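Local coordinates for bifunctional protein PutA (Bradyrhizobium diazoefficiens, PDB 6BSN), which probably oxidises proline to glutamate in two steps, pairing an FAD-dependent proline dehydrogenase with an NAD-dependent aldehyde dehydrogenase for glutamate semialdehyde in one chain, at residues L342-Y347 / L374-C379; R368-D373 / A488-R493; L608-E613 / W659-A664; R793-R798 / N945-V950. The protein carries 1 engineered substitution. One frame throughout, in Å; residues are numbered along the deposited sequence.

Contact 1. Residues L342-Y347 / L374-C379; sequences LVKGAY and LNYVAC. With FDA (dihydroflavine-adenine dinucleotide), chain C.
Tyr376 reaches out from its helix and lays its ring between Leu342 at the strand end and Lys344 just after it. Over one face sits Leu342 CD2, only 3.7 Å from the ring centroid and almost on the ring normal (7° off it), a CH-pi contact. The other face is crossed at about a right angle by the extended chain of Lys344, with CE displaced toward the rim and CG coming to 3.4 Å from Tyr376 CD1. With CG anti to the backbone N (chi1 -173°), the tyrosine carries its ring away from the helix and brings the phenol to the strand backbone. There Tyr376 OH donates a 2.9 Å hydrogen bond to Leu342 O, arriving from above the carbonyl plane rather than along a lone pair. The same leucine spreads its methyls onto the next helical turn, where CD2 lies 3.8 Å from Cys379 CB.

Beyond the ring, Lys344 becomes a cofactor ligand. Its NZ donates to the diphosphate of the reduced FAD at FDA O2A over 2.8 Å and also makes a salt bridge to Asp373, so the ammonium probably balances charge on both. Past it, Gly345 O accepts from the ribose hydroxyl FDA O2B at 2.6 Å, while Ala346 N donates to the flavin carbonyl FDA O2.

This is the C-terminal end of a strand in the proline dehydrogenase TIM barrel, where such folds place their active sites. Strand 338-343 runs parallel between strands 309-314 and 390-395, and helix 369-385 packs outside it, touching helices 320-333, 399-409 and 18-28.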
# COMPACT_ATOMS: atom_id res chain seq x y z
N LEU A 342 38.68 31.31 -6.76
CA LEU A 342 37.94 30.12 -6.36
C LEU A 342 36.46 30.35 -6.62
O LEU A 342 35.88 31.30 -6.08
CB LEU A 342 38.18 29.77 -4.89
CG LEU A 342 37.65 28.38 -4.47
CD1 LEU A 342 38.46 27.22 -5.12
CD2 LEU A 342 37.60 28.27 -2.94
N VAL A 343 35.86 29.51 -7.47
CA VAL A 343 34.43 29.54 -7.76
C VAL A 343 33.84 28.18 -7.40
O VAL A 343 34.56 27.21 -7.18
CB VAL A 343 34.13 29.87 -9.23
CG1 VAL A 343 34.80 31.17 -9.65
CG2 VAL A 343 34.56 28.68 -10.13
N LYS A 344 32.51 28.11 -7.36
CA LYS A 344 31.94 26.79 -7.16
C LYS A 344 31.90 26.01 -8.47
O LYS A 344 32.45 24.91 -8.55
CB LYS A 344 30.57 26.89 -6.48
CG LYS A 344 30.75 27.40 -5.03
CD LYS A 344 29.45 27.56 -4.27
CE LYS A 344 29.72 28.28 -2.97
NZ LYS A 344 28.48 28.48 -2.19
N GLY A 345 31.36 26.61 -9.53
CA GLY A 345 31.38 25.96 -10.83
C GLY A 345 30.13 26.18 -11.65
O GLY A 345 29.01 25.95 -11.18
N ALA A 346 30.32 26.55 -12.92
CA ALA A 346 29.22 27.01 -13.76
C ALA A 346 28.60 25.92 -14.64
O ALA A 346 27.61 26.20 -15.32
CB ALA A 346 29.68 28.17 -14.66
N TYR A 347 29.13 24.69 -14.65
CA TYR A 347 28.74 23.68 -15.64
C TYR A 347 28.18 22.40 -15.01
O TYR A 347 28.28 21.33 -15.60
CB TYR A 347 29.94 23.34 -16.54
CG TYR A 347 30.62 24.54 -17.20
CD1 TYR A 347 31.56 25.30 -16.51
CD2 TYR A 347 30.32 24.91 -18.51
CE1 TYR A 347 32.20 26.37 -17.10
CE2 TYR A 347 30.96 26.01 -19.12
CZ TYR A 347 31.89 26.73 -18.40
OH TYR A 347 32.53 27.82 -18.96
N LEU A 374 30.81 22.58 1.17
CA LEU A 374 31.83 22.07 2.07
C LEU A 374 33.21 22.17 1.44
O LEU A 374 34.16 22.67 2.06
CB LEU A 374 31.54 20.60 2.41
CG LEU A 374 32.17 20.00 3.65
CD1 LEU A 374 31.47 20.54 4.87
CD2 LEU A 374 32.04 18.50 3.58
N ASN A 375 33.35 21.66 0.22
CA ASN A 375 34.65 21.68 -0.45
C ASN A 375 35.10 23.11 -0.74
O ASN A 375 36.31 23.37 -0.77
CB ASN A 375 34.59 20.89 -1.75
CG ASN A 375 35.93 20.29 -2.11
OD1 ASN A 375 36.61 19.75 -1.25
ND2 ASN A 375 36.33 20.42 -3.37
N TYR A 376 34.16 24.03 -0.98
CA TYR A 376 34.54 25.41 -1.25
C TYR A 376 35.19 26.02 -0.02
O TYR A 376 36.20 26.73 -0.13
CB TYR A 376 33.33 26.23 -1.70
CG TYR A 376 33.68 27.63 -2.17
CD1 TYR A 376 33.77 27.92 -3.53
CD2 TYR A 376 33.91 28.67 -1.26
CE1 TYR A 376 34.09 29.20 -3.98
CE2 TYR A 376 34.24 29.94 -1.69
CZ TYR A 376 34.33 30.21 -3.05
OH TYR A 376 34.65 31.48 -3.48
N VAL A 377 34.63 25.76 1.16
CA VAL A 377 35.23 26.35 2.36
C VAL A 377 36.58 25.68 2.66
O VAL A 377 37.55 26.36 3.01
CB VAL A 377 34.25 26.28 3.53
CG1 VAL A 377 34.96 26.60 4.85
CG2 VAL A 377 33.07 27.24 3.27
N ALA A 378 36.67 24.36 2.51
CA ALA A 378 37.96 23.69 2.67
C ALA A 378 39.00 24.25 1.69
O ALA A 378 40.14 24.54 2.07
CB ALA A 378 37.80 22.17 2.50
N CYS A 379 38.62 24.42 0.41
CA CYS A 379 39.55 24.99 -0.57
C CYS A 379 39.89 26.44 -0.23
O CYS A 379 41.04 26.87 -0.39
CB CYS A 379 38.96 24.90 -1.98
SG CYS A 379 38.96 23.23 -2.67
PA FDA C . 25.42 29.30 -4.78
O1A FDA C . 23.87 29.39 -4.77
O2A FDA C . 26.14 29.22 -3.55
O5B FDA C . 26.03 28.08 -5.35
C5B FDA C . 25.57 27.62 -6.62
C4B FDA C . 26.51 26.54 -7.15
O4B FDA C . 26.43 25.35 -6.42
C3B FDA C . 26.26 26.10 -8.56
O3B FDA C . 26.77 27.01 -9.45
C2B FDA C . 26.98 24.81 -8.61
O2B FDA C . 28.33 25.01 -8.85
C1B FDA C . 26.76 24.27 -7.23
N9A FDA C . 25.70 23.28 -7.15
C8A FDA C . 24.34 23.45 -7.35
N7A FDA C . 23.73 22.28 -7.19
C5A FDA C . 24.67 21.30 -6.88
C6A FDA C . 24.62 19.95 -6.61
N6A FDA C . 23.36 19.25 -6.61
N1A FDA C . 25.74 19.27 -6.33
C2A FDA C . 26.95 19.88 -6.32
N3A FDA C . 27.03 21.21 -6.58
C4A FDA C . 25.94 21.93 -6.85
N1 FDA C . 32.25 29.33 -12.80
C2 FDA C . 33.12 28.44 -13.51
O2 FDA C . 32.74 27.13 -13.62
N3 FDA C . 34.34 28.92 -14.07
C4 FDA C . 34.68 30.28 -13.92
O4 FDA C . 35.85 30.78 -14.44
C4X FDA C . 33.77 31.20 -13.18
N5 FDA C . 34.10 32.59 -13.06
C5X FDA C . 33.29 33.41 -12.16
C6 FDA C . 33.74 34.81 -11.87
C7 FDA C . 32.98 35.57 -10.94
C7M FDA C . 33.42 36.98 -10.63
C8 FDA C . 31.83 35.01 -10.29
C8M FDA C . 31.00 35.80 -9.30
C9 FDA C . 31.42 33.69 -10.58
C9A FDA C . 32.19 32.89 -11.55
N10 FDA C . 31.72 31.56 -11.91
C10 FDA C . 32.61 30.72 -12.65
C1' FDA C . 30.37 31.08 -11.57
C2' FDA C . 30.39 30.24 -10.30
O2' FDA C . 31.09 29.07 -10.51
C3' FDA C . 28.99 29.92 -9.83
O3' FDA C . 28.38 29.26 -10.86
C4' FDA C . 28.09 31.11 -9.47
O4' FDA C . 28.84 32.19 -9.02
C5' FDA C . 27.10 30.73 -8.37
O5' FDA C . 27.77 30.20 -7.24
P FDA C . 27.65 30.82 -5.76
O1P FDA C . 28.81 30.58 -4.75
O2P FDA C . 27.32 32.31 -6.13
O3P FDA C . 26.08 30.47 -5.44

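Contact 2. Residues R368-D373 / A488-R493; sequences RKAMTD and ADAIVR. With FDA (dihydroflavine-adenine dinucleotide), chain C; SO4 (sulfate ion), chain I.
The guanidinium of Arg368 has Ile491 CG1 over one face, while at its edge lie a sulfate ion and the backbone oxygen of Ala490. NH2 serves both edge partners: it donates to Ala490 O at 2.8 Å and, nearly straight at 172°, to sulfate O3 at 2.7 Å. The carbonyl bond is less regular, since Ala490 O is tilted 19° from the guanidinium plane and the nitrogen stands above the carbonyl plane. A bend at chi3 (63°) turns the arginine back so that NE also donates to sulfate O4, and NH1 finds a further acceptor in Ala496 O.

Arg368 is the N-cap residue of helix 369-385, and the sulfate, probably taken from the crystallisation liquor, sits at that helix start, with Ala370 N donating to its O4 at 2.8 Å. The helix belongs to the proline dehydrogenase barrel, and helix 487-491 packs against its first turn. Here Ala370 CB meets Ala490 CB at 4.0 Å, and Ile491 CG1 is nearer to Ala370 CB, at 3.7 Å. Met371, doubly bent, crosses the isoleucine at about a right angle and brings SD to 3.5 Å from Ile491 CD1; helix 18-28 touches both residues.

Other side chains of this turn reach the cofactor. Thr372 OG1 donates to the adenine nitrogen FDA N3A over 2.8 Å, and Lys369 NZ bonds the diphosphate at FDA O2A while forming a salt bridge with Asp373 OD1.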
# COMPACT_ATOMS: atom_id res chain seq x y z
N ARG A 368 25.74 16.64 -4.49
CA ARG A 368 24.98 17.35 -3.47
C ARG A 368 25.57 18.73 -3.30
O ARG A 368 26.79 18.88 -3.15
CB ARG A 368 24.98 16.61 -2.13
CG ARG A 368 23.98 15.47 -2.11
CD ARG A 368 23.76 14.97 -0.69
NE ARG A 368 23.18 15.97 0.21
CZ ARG A 368 22.96 15.75 1.51
NH1 ARG A 368 23.26 14.57 2.05
NH2 ARG A 368 22.44 16.71 2.27
N LYS A 369 24.70 19.74 -3.33
CA LYS A 369 25.11 21.13 -3.20
C LYS A 369 25.94 21.36 -1.94
O LYS A 369 26.96 22.08 -1.98
CB LYS A 369 23.86 22.00 -3.19
CG LYS A 369 24.00 23.34 -3.88
CD LYS A 369 24.62 24.34 -2.97
CE LYS A 369 24.38 25.76 -3.45
NZ LYS A 369 24.82 26.67 -2.36
N ALA A 370 25.52 20.79 -0.81
CA ALA A 370 26.26 20.99 0.44
C ALA A 370 27.68 20.45 0.35
O ALA A 370 28.57 20.93 1.06
CB ALA A 370 25.53 20.35 1.63
N MET A 371 27.91 19.44 -0.51
CA MET A 371 29.27 18.94 -0.72
C MET A 371 30.13 19.96 -1.47
O MET A 371 31.29 20.18 -1.13
CB MET A 371 29.23 17.59 -1.46
CG MET A 371 28.93 16.36 -0.57
SD MET A 371 30.16 16.09 0.75
CE MET A 371 31.63 15.61 -0.16
N THR A 372 29.57 20.61 -2.49
CA THR A 372 30.29 21.71 -3.13
C THR A 372 30.59 22.81 -2.13
O THR A 372 31.72 23.31 -2.07
CB THR A 372 29.49 22.25 -4.31
OG1 THR A 372 29.51 21.28 -5.34
CG2 THR A 372 30.07 23.57 -4.83
N ASP A 373 29.61 23.17 -1.31
CA ASP A 373 29.81 24.24 -0.32
C ASP A 373 30.85 23.84 0.72
O ASP A 373 31.68 24.66 1.11
CB ASP A 373 28.48 24.61 0.34
CG ASP A 373 27.57 25.39 -0.58
OD1 ASP A 373 26.34 25.31 -0.40
OD2 ASP A 373 28.07 26.06 -1.51
N ALA A 488 28.11 20.96 6.58
CA ALA A 488 28.33 19.72 7.32
C ALA A 488 27.05 19.24 7.99
O ALA A 488 26.79 18.03 8.06
CB ALA A 488 29.45 19.92 8.36
N ASP A 489 26.24 20.18 8.49
CA ASP A 489 24.98 19.85 9.16
C ASP A 489 23.94 19.32 8.19
O ASP A 489 23.01 18.62 8.62
CB ASP A 489 24.44 21.08 9.88
CG ASP A 489 25.30 21.48 11.08
OD1 ASP A 489 26.01 20.61 11.62
OD2 ASP A 489 25.27 22.67 11.46
N ALA A 490 24.05 19.64 6.91
CA ALA A 490 23.14 19.09 5.92
C ALA A 490 23.56 17.71 5.45
O ALA A 490 22.70 16.91 5.06
CB ALA A 490 23.03 20.04 4.72
N ILE A 491 24.86 17.42 5.48
CA ILE A 491 25.38 16.12 5.04
C ILE A 491 25.37 15.10 6.17
O ILE A 491 25.11 13.93 5.94
CB ILE A 491 26.79 16.28 4.44
CG1 ILE A 491 26.76 17.19 3.22
CG2 ILE A 491 27.36 14.93 4.04
CD1 ILE A 491 28.11 17.82 2.95
N VAL A 492 25.69 15.55 7.39
CA VAL A 492 25.81 14.78 8.62
C VAL A 492 26.77 13.59 8.50
O VAL A 492 27.75 13.51 9.26
CB VAL A 492 24.42 14.35 9.17
CG1 VAL A 492 23.43 15.52 9.09
CG2 VAL A 492 23.83 13.08 8.51
N ARG A 493 26.56 12.68 7.54
CA ARG A 493 27.31 11.43 7.49
C ARG A 493 27.96 11.23 6.13
O ARG A 493 27.32 11.46 5.09
CB ARG A 493 26.39 10.23 7.82
PA FDA C . 25.42 29.30 -4.78
O1A FDA C . 23.87 29.39 -4.77
O2A FDA C . 26.14 29.22 -3.55
O5B FDA C . 26.03 28.08 -5.35
C5B FDA C . 25.57 27.62 -6.62
C4B FDA C . 26.51 26.54 -7.15
O4B FDA C . 26.43 25.35 -6.42
C3B FDA C . 26.26 26.10 -8.56
O3B FDA C . 26.77 27.01 -9.45
C2B FDA C . 26.98 24.81 -8.61
O2B FDA C . 28.33 25.01 -8.85
C1B FDA C . 26.76 24.27 -7.23
N9A FDA C . 25.70 23.28 -7.15
C8A FDA C . 24.34 23.45 -7.35
N7A FDA C . 23.73 22.28 -7.19
C5A FDA C . 24.67 21.30 -6.88
C6A FDA C . 24.62 19.95 -6.61
N6A FDA C . 23.36 19.25 -6.61
N1A FDA C . 25.74 19.27 -6.33
C2A FDA C . 26.95 19.88 -6.32
N3A FDA C . 27.03 21.21 -6.58
C4A FDA C . 25.94 21.93 -6.85
N1 FDA C . 32.25 29.33 -12.80
C2 FDA C . 33.12 28.44 -13.51
O2 FDA C . 32.74 27.13 -13.62
N3 FDA C . 34.34 28.92 -14.07
C4 FDA C . 34.68 30.28 -13.92
O4 FDA C . 35.85 30.78 -14.44
C4X FDA C . 33.77 31.20 -13.18
N5 FDA C . 34.10 32.59 -13.06
C5X FDA C . 33.29 33.41 -12.16
C6 FDA C . 33.74 34.81 -11.87
C7 FDA C . 32.98 35.57 -10.94
C7M FDA C . 33.42 36.98 -10.63
C8 FDA C . 31.83 35.01 -10.29
C8M FDA C . 31.00 35.80 -9.30
C9 FDA C . 31.42 33.69 -10.58
C9A FDA C . 32.19 32.89 -11.55
N10 FDA C . 31.72 31.56 -11.91
C10 FDA C . 32.61 30.72 -12.65
C1' FDA C . 30.37 31.08 -11.57
C2' FDA C . 30.39 30.24 -10.30
O2' FDA C . 31.09 29.07 -10.51
C3' FDA C . 28.99 29.92 -9.83
O3' FDA C . 28.38 29.26 -10.86
C4' FDA C . 28.09 31.11 -9.47
O4' FDA C . 28.84 32.19 -9.02
C5' FDA C . 27.10 30.73 -8.37
O5' FDA C . 27.77 30.20 -7.24
P FDA C . 27.65 30.82 -5.76
O1P FDA C . 28.81 30.58 -4.75
O2P FDA C . 27.32 32.31 -6.13
O3P FDA C . 26.08 30.47 -5.44
S SO4 I . 21.92 19.49 -0.34
O1 SO4 I . 21.79 20.94 -0.38
O2 SO4 I . 20.99 18.85 -1.26
O3 SO4 I . 21.65 19.02 1.02
O4 SO4 I . 23.28 19.10 -0.69

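Contact 3. Residues L608-E613 / W659-A664; sequences LSELRE and WNFPLA. With PRO (proline), chain H; PRO (proline), chain D.
Glu610 extends from helix 604-629 and sets one carboxylate oxygen against the backbone of residues 661-664, within the aldehyde dehydrogenase fold, at the loop that links strand 641-656 to helix 664-675. Two amides share OE2: Leu663 N at 2.9 Å, from above the carboxylate plane, and Ala664 N at 3.0 Å, on the anti lone pair and nearly straight (172°). The carboxylate thus holds the start of helix 664-675, and the N-terminal end of that helix would probably stabilise its negative charge. An extended side chain, CG anti to the backbone N (chi1 171°), carries the carboxylate to the loop.

Packing continues round this polar centre. Ala664 CB lies against Glu610 CG at 3.7 Å, with the carboxylate chain of Glu613 also beside it, while Leu611 and Leu663 run side by side. The Phe661 ring plane is turned 53° from that of the Glu610 carboxylate.

Farther out, Lys602 makes a salt bridge with Glu610 OE1, forms a cation-pi contact with Phe661, and donates to Asn660 O. The loop also lines two proline sites: Phe661 CE1 comes to 3.7 Å from CA of the proline of chain D, and Asn660 ND2 donates to OXT of the proline of chain H over 3.1 Å.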
# COMPACT_ATOMS: atom_id res chain seq x y z
N LEU A 608 34.93 2.90 -29.94
CA LEU A 608 34.44 2.73 -28.58
C LEU A 608 32.92 2.80 -28.53
O LEU A 608 32.26 1.97 -27.88
CB LEU A 608 35.03 3.79 -27.66
CG LEU A 608 34.47 3.77 -26.24
CD1 LEU A 608 34.79 2.43 -25.57
CD2 LEU A 608 35.02 4.93 -25.40
N SER A 609 32.35 3.76 -29.26
CA SER A 609 30.90 3.94 -29.21
C SER A 609 30.17 2.73 -29.79
O SER A 609 29.12 2.33 -29.26
CB SER A 609 30.51 5.21 -29.97
OG SER A 609 29.12 5.28 -30.09
N GLU A 610 30.70 2.15 -30.88
CA GLU A 610 30.06 0.99 -31.48
C GLU A 610 30.21 -0.25 -30.60
O GLU A 610 29.28 -1.06 -30.49
CB GLU A 610 30.64 0.73 -32.88
CG GLU A 610 30.16 -0.60 -33.45
CD GLU A 610 30.28 -0.70 -34.96
OE1 GLU A 610 30.97 0.13 -35.59
OE2 GLU A 610 29.67 -1.63 -35.52
N LEU A 611 31.37 -0.42 -29.96
CA LEU A 611 31.53 -1.51 -29.01
C LEU A 611 30.49 -1.41 -27.89
O LEU A 611 29.85 -2.41 -27.54
CB LEU A 611 32.95 -1.51 -28.43
CG LEU A 611 33.39 -2.67 -27.53
CD1 LEU A 611 32.92 -2.52 -26.09
CD2 LEU A 611 32.99 -4.05 -28.11
N ARG A 612 30.30 -0.21 -27.34
CA ARG A 612 29.28 -0.01 -26.31
C ARG A 612 27.90 -0.36 -26.85
O ARG A 612 27.12 -1.05 -26.18
CB ARG A 612 29.29 1.44 -25.82
CG ARG A 612 30.47 1.82 -24.94
CD ARG A 612 30.23 3.19 -24.33
NE ARG A 612 29.14 3.14 -23.35
CZ ARG A 612 28.46 4.20 -22.92
NH1 ARG A 612 28.73 5.42 -23.38
NH2 ARG A 612 27.49 4.05 -22.02
N GLU A 613 27.58 0.11 -28.06
CA GLU A 613 26.29 -0.17 -28.67
C GLU A 613 26.08 -1.67 -28.86
O GLU A 613 24.97 -2.18 -28.65
CB GLU A 613 26.20 0.58 -30.02
CG GLU A 613 24.83 0.56 -30.68
CD GLU A 613 24.84 1.22 -32.05
OE1 GLU A 613 25.48 2.28 -32.18
OE2 GLU A 613 24.19 0.72 -32.99
N TRP A 659 28.63 -2.61 -43.73
CA TRP A 659 30.02 -2.41 -43.33
C TRP A 659 30.20 -1.23 -42.38
O TRP A 659 31.28 -1.10 -41.77
CB TRP A 659 30.92 -2.22 -44.58
CG TRP A 659 30.41 -1.18 -45.58
CD1 TRP A 659 29.77 -1.43 -46.77
CD2 TRP A 659 30.51 0.24 -45.47
NE1 TRP A 659 29.47 -0.25 -47.41
CE2 TRP A 659 29.91 0.80 -46.63
CE3 TRP A 659 31.05 1.12 -44.51
CZ2 TRP A 659 29.83 2.17 -46.85
CZ3 TRP A 659 30.97 2.49 -44.73
CH2 TRP A 659 30.36 3.00 -45.89
N ASN A 660 29.21 -0.35 -42.25
CA ASN A 660 29.44 0.89 -41.52
C ASN A 660 29.20 0.77 -40.02
O ASN A 660 29.69 1.62 -39.27
CB ASN A 660 28.59 2.03 -42.10
CG ASN A 660 27.25 1.55 -42.60
OD1 ASN A 660 26.26 1.59 -41.87
ND2 ASN A 660 27.20 1.12 -43.88
N PHE A 661 28.46 -0.25 -39.58
CA PHE A 661 28.42 -0.67 -38.18
C PHE A 661 28.61 -2.18 -38.18
O PHE A 661 27.67 -2.96 -37.93
CB PHE A 661 27.14 -0.22 -37.48
CG PHE A 661 27.14 1.25 -37.16
CD1 PHE A 661 26.57 2.17 -38.04
CD2 PHE A 661 27.73 1.73 -36.00
CE1 PHE A 661 26.59 3.53 -37.76
CE2 PHE A 661 27.76 3.09 -35.70
CZ PHE A 661 27.19 3.99 -36.58
N PRO A 662 29.84 -2.63 -38.45
CA PRO A 662 30.07 -4.04 -38.74
C PRO A 662 30.03 -4.93 -37.52
O PRO A 662 30.11 -6.17 -37.67
CB PRO A 662 31.48 -4.04 -39.36
CG PRO A 662 32.07 -2.68 -39.08
CD PRO A 662 31.09 -1.88 -38.28
N LEU A 663 29.95 -4.37 -36.32
CA LEU A 663 29.83 -5.16 -35.11
C LEU A 663 28.47 -4.99 -34.45
O LEU A 663 27.79 -5.98 -34.18
CB LEU A 663 30.93 -4.80 -34.12
CG LEU A 663 30.78 -5.46 -32.75
CD1 LEU A 663 31.05 -6.95 -32.86
CD2 LEU A 663 31.72 -4.81 -31.72
N ALA A 664 28.03 -3.74 -34.25
CA ALA A 664 26.83 -3.49 -33.46
C ALA A 664 25.55 -3.80 -34.24
O ALA A 664 24.62 -4.38 -33.69
CB ALA A 664 26.81 -2.03 -32.97
N PRO H . 24.24 2.06 -49.09
CA PRO H . 24.99 1.25 -48.14
C PRO H . 24.23 1.24 -46.80
O PRO H . 23.06 1.70 -46.78
CB PRO H . 26.40 1.78 -47.98
CG PRO H . 26.47 3.00 -48.90
CD PRO H . 25.01 3.23 -49.40
OXT PRO H . 24.76 0.79 -45.74
N PRO D . 22.97 3.89 -35.40
CA PRO D . 23.50 4.94 -36.26
C PRO D . 23.29 6.32 -35.62
O PRO D . 22.34 6.50 -34.83
CB PRO D . 22.84 4.87 -37.62
CG PRO D . 22.15 3.51 -37.61
CD PRO D . 21.93 3.19 -36.09
OXT PRO D . 24.07 7.26 -35.90

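Contact 4. Residues R793-R798 / N945-V950; sequences RASALR and NMIGAV. Engineered in segment 793-798: Ala794 (natural residue Cys). With PRO (proline), chain D.
Arg793 and Ile947 cross at about a right angle, the isoleucine CD1 lying over one guanidinium face, toward its rim, 4.0 Å from Arg793 NE. The arginine is extended from CG to NE, and only its last turn, chi4 -105°, swings the guanidinium out of line with the chain. That sets NH1 to donate to OXT of a bound proline at 2.8 Å. NH2 forms a salt bridge with Asp606, and NE donates to Ser789, so the group is fixed on several sides. Ile947 holds CG1 between its backbone N and carbonyl carbon (chi1 63°), which sends CD1 over the guanidinium and CG2 to Ser795 OG, 3.5 Å away. Ser795 places OG in the equivalent position (chi1 58°) and donates to the same proline OXT over 2.6 Å.

The two loops meet in the aldehyde dehydrogenase domain, where a type I beta turn from Arg793 to Ala796 leads into strand 797-803. Within that turn is Ala794, an engineered replacement for the cysteine at the predicted active site. In segment 945-950, Asn945 OD1 accepts from Ile947 N in an Asx turn just before Gly948. The glycine presents its N to proline OXT at 2.9 Å, and Ala949 N takes the other carboxylate oxygen, O, also at 2.9 Å. Such a grip is consistent with a site for the carboxylate of glutamate semialdehyde, and with substrate inhibition by proline.

Farther along the chains, Met946 and Leu797 meet at a slant. A bend at chi3 turns the methionine methyl toward the strand, and SD lies 3.9 Å from Leu797 CB, with Met767 of strand 765-769 beside both residues.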
# COMPACT_ATOMS: atom_id res chain seq x y z
N ARG A 793 26.98 7.06 -42.07
CA ARG A 793 25.94 6.69 -41.11
C ARG A 793 24.60 6.90 -41.78
O ARG A 793 24.40 7.89 -42.48
CB ARG A 793 25.98 7.53 -39.84
CG ARG A 793 27.17 7.35 -38.94
CD ARG A 793 27.06 8.34 -37.79
NE ARG A 793 28.13 8.21 -36.81
CZ ARG A 793 27.99 7.67 -35.60
NH1 ARG A 793 26.81 7.19 -35.23
NH2 ARG A 793 29.03 7.60 -34.78
N ALA A 794 23.68 5.96 -41.57
CA ALA A 794 22.36 6.09 -42.17
C ALA A 794 21.61 7.28 -41.61
O ALA A 794 20.74 7.84 -42.28
CB ALA A 794 21.55 4.80 -41.95
N SER A 795 21.95 7.68 -40.38
CA SER A 795 21.33 8.79 -39.67
C SER A 795 21.90 10.16 -40.03
O SER A 795 21.40 11.17 -39.53
CB SER A 795 21.54 8.59 -38.17
OG SER A 795 22.94 8.51 -37.90
N ALA A 796 22.95 10.21 -40.84
CA ALA A 796 23.73 11.44 -40.99
C ALA A 796 22.90 12.54 -41.64
O ALA A 796 22.02 12.29 -42.46
CB ALA A 796 24.97 11.18 -41.83
N LEU A 797 23.22 13.78 -41.26
CA LEU A 797 22.58 14.94 -41.86
C LEU A 797 23.06 15.10 -43.30
O LEU A 797 24.26 15.17 -43.55
CB LEU A 797 22.92 16.19 -41.05
CG LEU A 797 22.54 17.54 -41.65
CD1 LEU A 797 21.03 17.58 -41.91
CD2 LEU A 797 22.96 18.65 -40.71
N ARG A 798 22.11 15.14 -44.25
CA ARG A 798 22.41 15.37 -45.65
C ARG A 798 21.94 16.72 -46.15
O ARG A 798 22.49 17.22 -47.14
CB ARG A 798 21.77 14.29 -46.54
CG ARG A 798 21.98 12.86 -46.06
CD ARG A 798 23.45 12.55 -45.95
NE ARG A 798 23.67 11.14 -45.63
CZ ARG A 798 24.86 10.61 -45.36
NH1 ARG A 798 24.97 9.31 -45.10
NH2 ARG A 798 25.94 11.37 -45.37
N ASN A 945 22.54 16.90 -31.98
CA ASN A 945 22.87 16.27 -33.25
C ASN A 945 21.92 15.08 -33.53
O ASN A 945 21.10 14.68 -32.69
CB ASN A 945 24.34 15.84 -33.25
CG ASN A 945 24.61 14.66 -32.35
OD1 ASN A 945 23.86 13.68 -32.35
ND2 ASN A 945 25.72 14.72 -31.60
N MET A 946 22.04 14.52 -34.72
CA MET A 946 21.06 13.54 -35.22
C MET A 946 21.58 12.11 -35.20
O MET A 946 20.92 11.22 -35.74
CB MET A 946 20.64 13.93 -36.64
CG MET A 946 19.95 15.27 -36.73
SD MET A 946 20.04 16.01 -38.38
CE MET A 946 19.44 14.70 -39.46
N ILE A 947 22.74 11.86 -34.60
CA ILE A 947 23.45 10.60 -34.77
C ILE A 947 23.68 9.95 -33.40
O ILE A 947 23.46 10.54 -32.34
CB ILE A 947 24.79 10.81 -35.50
CG1 ILE A 947 25.69 11.70 -34.67
CG2 ILE A 947 24.58 11.38 -36.90
CD1 ILE A 947 27.09 11.68 -35.17
N GLY A 948 24.18 8.72 -33.44
CA GLY A 948 24.50 8.02 -32.20
C GLY A 948 23.30 7.61 -31.35
O GLY A 948 23.35 7.74 -30.13
N ALA A 949 22.23 7.11 -31.98
CA ALA A 949 21.09 6.62 -31.21
C ALA A 949 21.53 5.60 -30.16
O ALA A 949 22.42 4.77 -30.41
CB ALA A 949 20.04 6.00 -32.15
N VAL A 950 20.96 5.70 -28.97
CA VAL A 950 21.34 4.83 -27.86
C VAL A 950 20.29 3.74 -27.69
O VAL A 950 19.10 4.04 -27.58
CB VAL A 950 21.53 5.64 -26.56
CG1 VAL A 950 21.75 4.69 -25.38
CG2 VAL A 950 22.74 6.62 -26.70
N PRO D . 22.97 3.89 -35.40
CA PRO D . 23.50 4.94 -36.26
C PRO D . 23.29 6.32 -35.62
O PRO D . 22.34 6.50 -34.83
CB PRO D . 22.84 4.87 -37.62
CG PRO D . 22.15 3.51 -37.61
CD PRO D . 21.93 3.19 -36.09
OXT PRO D . 24.07 7.26 -35.90

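How the contacts relate
The four contacts fall into two pairs, one for each catalytic half. Contacts 1 and 2 lie 12 Å apart between centres, share helix 369-385 and both reach the reduced FAD. Contact 1 is buried beside the barrel strands and built on an aromatic ring, whereas contact 2 is only partly buried and pairs an arginine with a backbone carbonyl and apolar side chains. In the aldehyde dehydrogenase half, contacts 3 and 4 are both buried; Phe661 of contact 3 packs on Arg793 of contact 4, and both contacts touch the same proline. Contact 3 depends on a carboxylate gripping backbone amides; contact 4 has no hydrogen bond between its segments, which meet round the ligand carboxylate.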